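Local coordinates for beta-N-acetylhexosaminidase (PDB 4PYS), which probably hydrolyses terminal beta-linked N-acetylhexosamine residues from glycoconjugates, as a zinc-containing member of glycosyl hydrolase family 20, at residues A[151-161]-A[447-458]. Sequence-based numbering, arbitrary orientation.
Sequences KYIDMASMLKM and DRRVFPRILALA
Asp-447 anchors one end of this interface by dividing its carboxylate between two neighbours on helix 146-158. OD2 receives NZ of Lys-151 at 2.7 Å in a salt bridge, met on the syn side and somewhat out of the carboxylate plane; the lysine's extended chain passes CG over the centre of one face of the Tyr-152 ring on the way. OD1 accepts the Tyr-152 hydroxyl, OH to OD1 2.6 Å, but from above the carboxylate, and the planes of ring and carboxylate stand 74° apart. Two donors on separate oxygens fix the rotation of the acid and would probably stabilise its charged form.

Beyond this polar end the side-chain contacts are apolar. Val-450 offers CG1 to the selenium of selenomethionine Met-155 (CG1 to SE 3.7 Å). That selenium also lies 4.6 Å from the centroid of the Phe-451 ring, 58° off its normal, an oblique Met-aromatic contact, while CE of Met-158 comes to the ring's edge. Ile-454 sets CG2 above one face of the same ring, toward its rim, and, with CG1 anti to its backbone N (chi1 -164°), sends CD1 tip to tip against CE of Met-155 at 3.6 Å. CE of Met-161 packs against CG1 of this isoleucine. Leu-455 crosses Leu-159 at about a right angle, CD2 to CD2 3.6 Å. Ala-458 meets CB of Leu-159; their CA atoms are 6.0 Å apart, consistent with the small alanine side chain, and a water bridges their carbonyl oxygens.

Phe-135 on strand 132-138 touches Tyr-152, Met-155, Met-161 and Ile-454. Strands 132-138 and 428-435, first and last of the barrel, pair in parallel, and the helices following them pack side by side here, where the (beta/alpha)8 TIM barrel of the family 20 catalytic domain closes.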
ATOM      1  N   LYS A 151      -5.553 -10.936  -2.726  1.00 20.18           N
ATOM      2  CA  LYS A 151      -5.754 -10.471  -4.101  1.00 21.86           C
ATOM      3  C   LYS A 151      -5.144  -9.095  -4.326  1.00 18.28           C
ATOM      4  O   LYS A 151      -4.537  -8.836  -5.370  1.00 17.29           O
ATOM      5  CB  LYS A 151      -7.251 -10.431  -4.430  1.00 23.76           C
ATOM      6  CG  LYS A 151      -7.596  -9.656  -5.720  1.00 21.47           C
ATOM      7  CD  LYS A 151      -9.076  -9.792  -6.072  1.00 22.69           C
ATOM      8  CE  LYS A 151      -9.434  -8.970  -7.338  1.00 25.14           C
ATOM      9  NZ  LYS A 151     -10.885  -9.148  -7.707  1.00 23.75           N
ATOM     10  N   TYR A 152      -5.286  -8.210  -3.346  1.00 19.26           N
ATOM     11  CA  TYR A 152      -4.761  -6.854  -3.525  1.00 18.49           C
ATOM     12  C   TYR A 152      -3.282  -6.734  -3.198  1.00 19.76           C
ATOM     13  O   TYR A 152      -2.583  -5.871  -3.747  1.00 19.10           O
ATOM     14  CB  TYR A 152      -5.648  -5.832  -2.793  1.00 19.26           C
ATOM     15  CG  TYR A 152      -6.987  -5.820  -3.469  1.00 19.68           C
ATOM     16  CD1 TYR A 152      -7.120  -5.318  -4.760  1.00 21.12           C
ATOM     17  CD2 TYR A 152      -8.101  -6.375  -2.862  1.00 22.25           C
ATOM     18  CE1 TYR A 152      -8.339  -5.346  -5.418  1.00 22.43           C
ATOM     19  CE2 TYR A 152      -9.327  -6.395  -3.509  1.00 23.44           C
ATOM     20  CZ  TYR A 152      -9.438  -5.885  -4.778  1.00 24.73           C
ATOM     21  OH  TYR A 152     -10.658  -5.932  -5.413  1.00 23.58           O
ATOM     22  N   ILE A 153      -2.784  -7.616  -2.338  1.00 18.71           N
ATOM     23  CA  ILE A 153      -1.338  -7.726  -2.153  1.00 18.82           C
ATOM     24  C   ILE A 153      -0.711  -8.243  -3.452  1.00 19.10           C
ATOM     25  O   ILE A 153       0.314  -7.732  -3.923  1.00 18.67           O
ATOM     26  CB  ILE A 153      -1.028  -8.681  -0.999  1.00 21.04           C
ATOM     27  CG1 ILE A 153      -1.382  -8.002   0.328  1.00 20.67           C
ATOM     28  CG2 ILE A 153       0.452  -9.131  -1.041  1.00 20.11           C
ATOM     29  CD1 ILE A 153      -1.292  -8.916   1.558  1.00 21.25           C
ATOM     30  N   ASP A 154      -1.344  -9.252  -4.041  1.00 16.74           N
ATOM     31  CA  ASP A 154      -0.873  -9.788  -5.316  1.00 17.71           C
ATOM     32  C   ASP A 154      -0.913  -8.705  -6.393  1.00 21.13           C
ATOM     33  O   ASP A 154       0.005  -8.599  -7.219  1.00 19.97           O
ATOM     34  CB  ASP A 154      -1.745 -10.985  -5.714  1.00 20.36           C
ATOM     35  CG  ASP A 154      -1.082 -11.892  -6.730  1.00 25.66           C
ATOM     36  OD1 ASP A 154       0.127 -12.196  -6.579  1.00 23.20           O
ATOM     37  OD2 ASP A 154      -1.777 -12.307  -7.683  1.00 27.15           O
HETATM   38  N   MSE A 155      -1.965  -7.887  -6.385  1.00 18.86           N
HETATM   39  CA  MSE A 155      -2.057  -6.773  -7.338  1.00 19.22           C
HETATM   40  C   MSE A 155      -0.898  -5.802  -7.155  1.00 16.85           C
HETATM   41  O   MSE A 155      -0.274  -5.355  -8.129  1.00 18.57           O
HETATM   42  CB  MSE A 155      -3.377  -6.018  -7.163  1.00 19.19           C
HETATM   43  CG  MSE A 155      -3.439  -4.776  -8.038  1.00 20.13           C
HETATM   44 SE   MSE A 155      -4.766  -3.505  -7.396  0.70 21.50          SE
HETATM   45  CE  MSE A 155      -3.792  -2.896  -5.831  1.00 23.64           C
ATOM     46  N   ALA A 156      -0.599  -5.476  -5.911  1.00 18.28           N
ATOM     47  CA  ALA A 156       0.454  -4.504  -5.629  1.00 18.10           C
ATOM     48  C   ALA A 156       1.768  -5.008  -6.205  1.00 21.37           C
ATOM     49  O   ALA A 156       2.493  -4.267  -6.860  1.00 16.77           O
ATOM     50  CB  ALA A 156       0.566  -4.284  -4.116  1.00 17.57           C
ATOM     51  N   SER A 157       2.056  -6.284  -5.991  1.00 18.78           N
ATOM     52  CA  SER A 157       3.289  -6.887  -6.515  1.00 17.49           C
ATOM     53  C   SER A 157       3.291  -6.891  -8.035  1.00 18.39           C
ATOM     54  O   SER A 157       4.310  -6.595  -8.669  1.00 19.67           O
ATOM     55  CB  SER A 157       3.421  -8.325  -6.012  1.00 20.06           C
ATOM     56  OG  SER A 157       4.682  -8.869  -6.386  1.00 24.76           O
HETATM   57  N   MSE A 158       2.139  -7.208  -8.612  1.00 16.07           N
HETATM   58  CA  MSE A 158       1.988  -7.264 -10.065  1.00 15.84           C
HETATM   59  C   MSE A 158       2.321  -5.922 -10.707  1.00 18.59           C
HETATM   60  O   MSE A 158       2.827  -5.871 -11.831  1.00 19.19           O
HETATM   61  CB  MSE A 158       0.542  -7.673 -10.413  1.00 16.40           C
HETATM   62  CG  MSE A 158       0.240  -7.711 -11.901  1.00 21.12           C
HETATM   63 SE   MSE A 158      -1.636  -8.179 -12.171  0.68 22.27          SE
HETATM   64  CE  MSE A 158      -2.416  -6.502 -11.489  1.00 21.82           C
ATOM     65  N   LEU A 159       2.040  -4.841  -9.985  1.00 15.77           N
ATOM     66  CA  LEU A 159       2.226  -3.492 -10.505  1.00 14.34           C
ATOM     67  C   LEU A 159       3.548  -2.903 -10.014  1.00 17.97           C
ATOM     68  O   LEU A 159       3.791  -1.696 -10.142  1.00 16.06           O
ATOM     69  CB  LEU A 159       1.056  -2.612 -10.057  1.00 20.16           C
ATOM     70  CG  LEU A 159      -0.296  -3.033 -10.664  1.00 22.27           C
ATOM     71  CD1 LEU A 159      -1.416  -2.139 -10.179  1.00 22.69           C
ATOM     72  CD2 LEU A 159      -0.240  -3.019 -12.172  1.00 22.85           C
ATOM     73  N   LYS A 160       4.393  -3.778  -9.470  1.00 16.01           N
ATOM     74  CA  LYS A 160       5.732  -3.430  -8.973  1.00 16.53           C
ATOM     75  C   LYS A 160       5.758  -2.444  -7.794  1.00 15.81           C
ATOM     76  O   LYS A 160       6.741  -1.745  -7.586  1.00 15.56           O
ATOM     77  CB  LYS A 160       6.638  -2.956 -10.125  1.00 16.93           C
ATOM     78  CG  LYS A 160       6.829  -4.047 -11.205  1.00 17.58           C
ATOM     79  CD  LYS A 160       8.043  -3.721 -12.093  1.00 15.62           C
ATOM     80  CE  LYS A 160       8.373  -4.843 -13.066  1.00 18.27           C
ATOM     81  NZ  LYS A 160       7.404  -4.885 -14.224  1.00 17.37           N
HETATM   82  N   MSE A 161       4.690  -2.415  -7.006  1.00 16.88           N
HETATM   83  CA  MSE A 161       4.730  -1.677  -5.744  1.00 16.23           C
HETATM   84  C   MSE A 161       5.478  -2.470  -4.708  1.00 17.84           C
HETATM   85  O   MSE A 161       5.805  -3.642  -4.936  1.00 19.54           O
HETATM   86  CB  MSE A 161       3.308  -1.402  -5.280  1.00 14.73           C
HETATM   87  CG  MSE A 161       2.579  -0.590  -6.317  1.00 15.41           C
HETATM   88 SE   MSE A 161       0.803  -0.146  -5.657  0.71 22.91          SE
HETATM   89  CE  MSE A 161       0.113   0.673  -7.299  1.00 25.13           C
ATOM     90  N   ASP A 447     -12.980  -3.500  -7.440  1.00 25.06           N
ATOM     91  CA  ASP A 447     -12.219  -3.447  -8.697  1.00 21.21           C
ATOM     92  C   ASP A 447     -12.650  -2.314  -9.636  1.00 24.63           C
ATOM     93  O   ASP A 447     -11.808  -1.710 -10.298  1.00 22.91           O
ATOM     94  CB  ASP A 447     -12.319  -4.779  -9.454  1.00 25.50           C
ATOM     95  CG  ASP A 447     -11.433  -5.858  -8.867  1.00 30.18           C
ATOM     96  OD1 ASP A 447     -10.600  -5.542  -7.990  1.00 27.06           O
ATOM     97  OD2 ASP A 447     -11.577  -7.030  -9.282  1.00 29.01           O
ATOM     98  N   ARG A 448     -13.947  -2.016  -9.696  1.00 24.72           N
ATOM     99  CA  ARG A 448     -14.417  -1.012 -10.661  1.00 22.47           C
ATOM    100  C   ARG A 448     -13.953   0.389 -10.279  1.00 22.30           C
ATOM    101  O   ARG A 448     -13.947   1.301 -11.109  1.00 24.05           O
ATOM    102  CB  ARG A 448     -15.938  -1.058 -10.806  1.00 25.40           C
ATOM    103  CG  ARG A 448     -16.690  -0.464  -9.632  1.00 26.73           C
ATOM    104  CD  ARG A 448     -18.161  -0.789  -9.724  1.00 27.35           C
ATOM    105  NE  ARG A 448     -18.465  -2.117  -9.190  1.00 28.65           N
ATOM    106  CZ  ARG A 448     -19.693  -2.560  -8.954  1.00 31.14           C
ATOM    107  NH1 ARG A 448     -20.733  -1.785  -9.224  1.00 30.45           N
ATOM    108  NH2 ARG A 448     -19.885  -3.771  -8.445  1.00 29.75           N
ATOM    109  N   ARG A 449     -13.534   0.552  -9.024  1.00 20.38           N
ATOM    110  CA  ARG A 449     -12.936   1.803  -8.558  1.00 21.55           C
ATOM    111  C   ARG A 449     -11.418   1.798  -8.750  1.00 20.03           C
ATOM    112  O   ARG A 449     -10.809   2.796  -9.152  1.00 18.17           O
ATOM    113  CB  ARG A 449     -13.243   1.984  -7.059  1.00 21.70           C
ATOM    114  CG  ARG A 449     -14.672   2.403  -6.758  1.00 22.69           C
ATOM    115  CD  ARG A 449     -15.080   1.946  -5.349  1.00 22.47           C
ATOM    116  NE  ARG A 449     -16.361   2.537  -4.972  1.00 24.74           N
ATOM    117  CZ  ARG A 449     -17.536   2.141  -5.445  1.00 27.48           C
ATOM    118  NH1 ARG A 449     -17.612   1.128  -6.305  1.00 26.22           N
ATOM    119  NH2 ARG A 449     -18.643   2.755  -5.054  1.00 28.57           N
ATOM    120  N   VAL A 450     -10.800   0.665  -8.450  1.00 16.73           N
ATOM    121  CA  VAL A 450      -9.347   0.561  -8.485  1.00 17.13           C
ATOM    122  C   VAL A 450      -8.787   0.591  -9.912  1.00 20.14           C
ATOM    123  O   VAL A 450      -7.817   1.309 -10.180  1.00 17.46           O
ATOM    124  CB  VAL A 450      -8.884  -0.692  -7.746  1.00 17.42           C
ATOM    125  CG1 VAL A 450      -7.381  -0.903  -7.933  1.00 17.69           C
ATOM    126  CG2 VAL A 450      -9.222  -0.563  -6.248  1.00 18.04           C
ATOM    127  N   PHE A 451      -9.403  -0.173 -10.818  1.00 20.25           N
ATOM    128  CA  PHE A 451      -8.946  -0.250 -12.221  1.00 19.42           C
ATOM    129  C   PHE A 451      -9.850   0.532 -13.153  1.00 18.30           C
ATOM    130  O   PHE A 451     -11.069   0.442 -13.040  1.00 19.54           O
ATOM    131  CB  PHE A 451      -8.939  -1.712 -12.683  1.00 19.62           C
ATOM    132  CG  PHE A 451      -7.844  -2.527 -12.059  1.00 25.16           C
ATOM    133  CD1 PHE A 451      -8.049  -3.167 -10.847  1.00 31.86           C
ATOM    134  CD2 PHE A 451      -6.604  -2.626 -12.676  1.00 27.77           C
ATOM    135  CE1 PHE A 451      -7.030  -3.907 -10.259  1.00 26.87           C
ATOM    136  CE2 PHE A 451      -5.582  -3.363 -12.098  1.00 31.18           C
ATOM    137  CZ  PHE A 451      -5.806  -4.001 -10.890  1.00 22.96           C
ATOM    138  N   PRO A 452      -9.270   1.227 -14.150  1.00 17.95           N
ATOM    139  CA  PRO A 452      -7.854   1.234 -14.524  1.00 16.02           C
ATOM    140  C   PRO A 452      -7.028   2.340 -13.886  1.00 18.36           C
ATOM    141  O   PRO A 452      -5.856   2.421 -14.192  1.00 16.56           O
ATOM    142  CB  PRO A 452      -7.906   1.495 -16.042  1.00 20.75           C
ATOM    143  CG  PRO A 452      -9.120   2.368 -16.200  1.00 19.84           C
ATOM    144  CD  PRO A 452     -10.125   1.850 -15.184  1.00 20.19           C
ATOM    145  N   ARG A 453      -7.596   3.186 -13.038  1.00 18.91           N
ATOM    146  CA  ARG A 453      -6.818   4.336 -12.579  1.00 18.72           C
ATOM    147  C   ARG A 453      -5.567   3.972 -11.783  1.00 19.67           C
ATOM    148  O   ARG A 453      -4.578   4.709 -11.796  1.00 16.66           O
ATOM    149  CB  ARG A 453      -7.702   5.327 -11.825  1.00 20.22           C
ATOM    150  CG  ARG A 453      -8.730   6.014 -12.738  1.00 19.41           C
ATOM    151  CD  ARG A 453      -9.736   6.851 -11.942  1.00 21.57           C
ATOM    152  NE  ARG A 453     -10.424   6.018 -10.953  1.00 19.78           N
ATOM    153  CZ  ARG A 453     -11.169   6.485  -9.960  1.00 21.41           C
ATOM    154  NH1 ARG A 453     -11.351   7.792  -9.813  1.00 21.51           N
ATOM    155  NH2 ARG A 453     -11.731   5.635  -9.103  1.00 19.23           N
ATOM    156  N   ILE A 454      -5.573   2.827 -11.113  1.00 15.75           N
ATOM    157  CA  ILE A 454      -4.346   2.420 -10.399  1.00 15.35           C
ATOM    158  C   ILE A 454      -3.160   2.199 -11.348  1.00 18.92           C
ATOM    159  O   ILE A 454      -1.997   2.289 -10.950  1.00 18.46           O
ATOM    160  CB  ILE A 454      -4.573   1.160  -9.525  1.00 16.77           C
ATOM    161  CG1 ILE A 454      -3.419   1.015  -8.521  1.00 21.52           C
ATOM    162  CG2 ILE A 454      -4.731  -0.095 -10.388  1.00 18.08           C
ATOM    163  CD1 ILE A 454      -3.818   0.426  -7.218  1.00 26.08           C
ATOM    164  N   LEU A 455      -3.442   1.928 -12.620  1.00 15.92           N
ATOM    165  CA  LEU A 455      -2.350   1.693 -13.548  1.00 15.00           C
ATOM    166  C   LEU A 455      -1.584   2.985 -13.792  1.00 17.78           C
ATOM    167  O   LEU A 455      -0.378   2.963 -14.029  1.00 16.19           O
ATOM    168  CB  LEU A 455      -2.889   1.147 -14.881  1.00 15.54           C
ATOM    169  CG  LEU A 455      -3.553  -0.225 -14.801  1.00 19.83           C
ATOM    170  CD1 LEU A 455      -4.135  -0.609 -16.157  1.00 19.85           C
ATOM    171  CD2 LEU A 455      -2.537  -1.261 -14.367  1.00 23.35           C
ATOM    172  N   ALA A 456      -2.287   4.111 -13.755  1.00 15.49           N
ATOM    173  CA  ALA A 456      -1.623   5.398 -13.951  1.00 16.14           C
ATOM    174  C   ALA A 456      -0.770   5.713 -12.733  1.00 16.76           C
ATOM    175  O   ALA A 456       0.338   6.231 -12.856  1.00 16.74           O
ATOM    176  CB  ALA A 456      -2.642   6.493 -14.192  1.00 19.40           C
ATOM    177  N   LEU A 457      -1.283   5.379 -11.553  1.00 15.76           N
ATOM    178  CA  LEU A 457      -0.512   5.571 -10.321  1.00 15.57           C
ATOM    179  C   LEU A 457       0.720   4.674 -10.306  1.00 14.91           C
ATOM    180  O   LEU A 457       1.817   5.130  -9.968  1.00 15.76           O
ATOM    181  CB  LEU A 457      -1.398   5.323  -9.088  1.00 13.72           C
ATOM    182  CG  LEU A 457      -2.515   6.361  -8.947  1.00 16.39           C
ATOM    183  CD1 LEU A 457      -3.515   5.980  -7.851  1.00 17.96           C
ATOM    184  CD2 LEU A 457      -1.928   7.751  -8.697  1.00 17.73           C
ATOM    185  N   ALA A 458       0.565   3.410 -10.686  1.00 14.99           N
ATOM    186  CA  ALA A 458       1.717   2.495 -10.752  1.00 17.02           C
ATOM    187  C   ALA A 458       2.753   2.968 -11.744  1.00 16.31           C
ATOM    188  O   ALA A 458       3.951   2.825 -11.517  1.00 15.79           O
ATOM    189  CB  ALA A 458       1.268   1.077 -11.104  1.00 21.03           C
TER
HETATM  190  O   HOH W   1       4.763   0.771  -9.163  1.00 19.16           O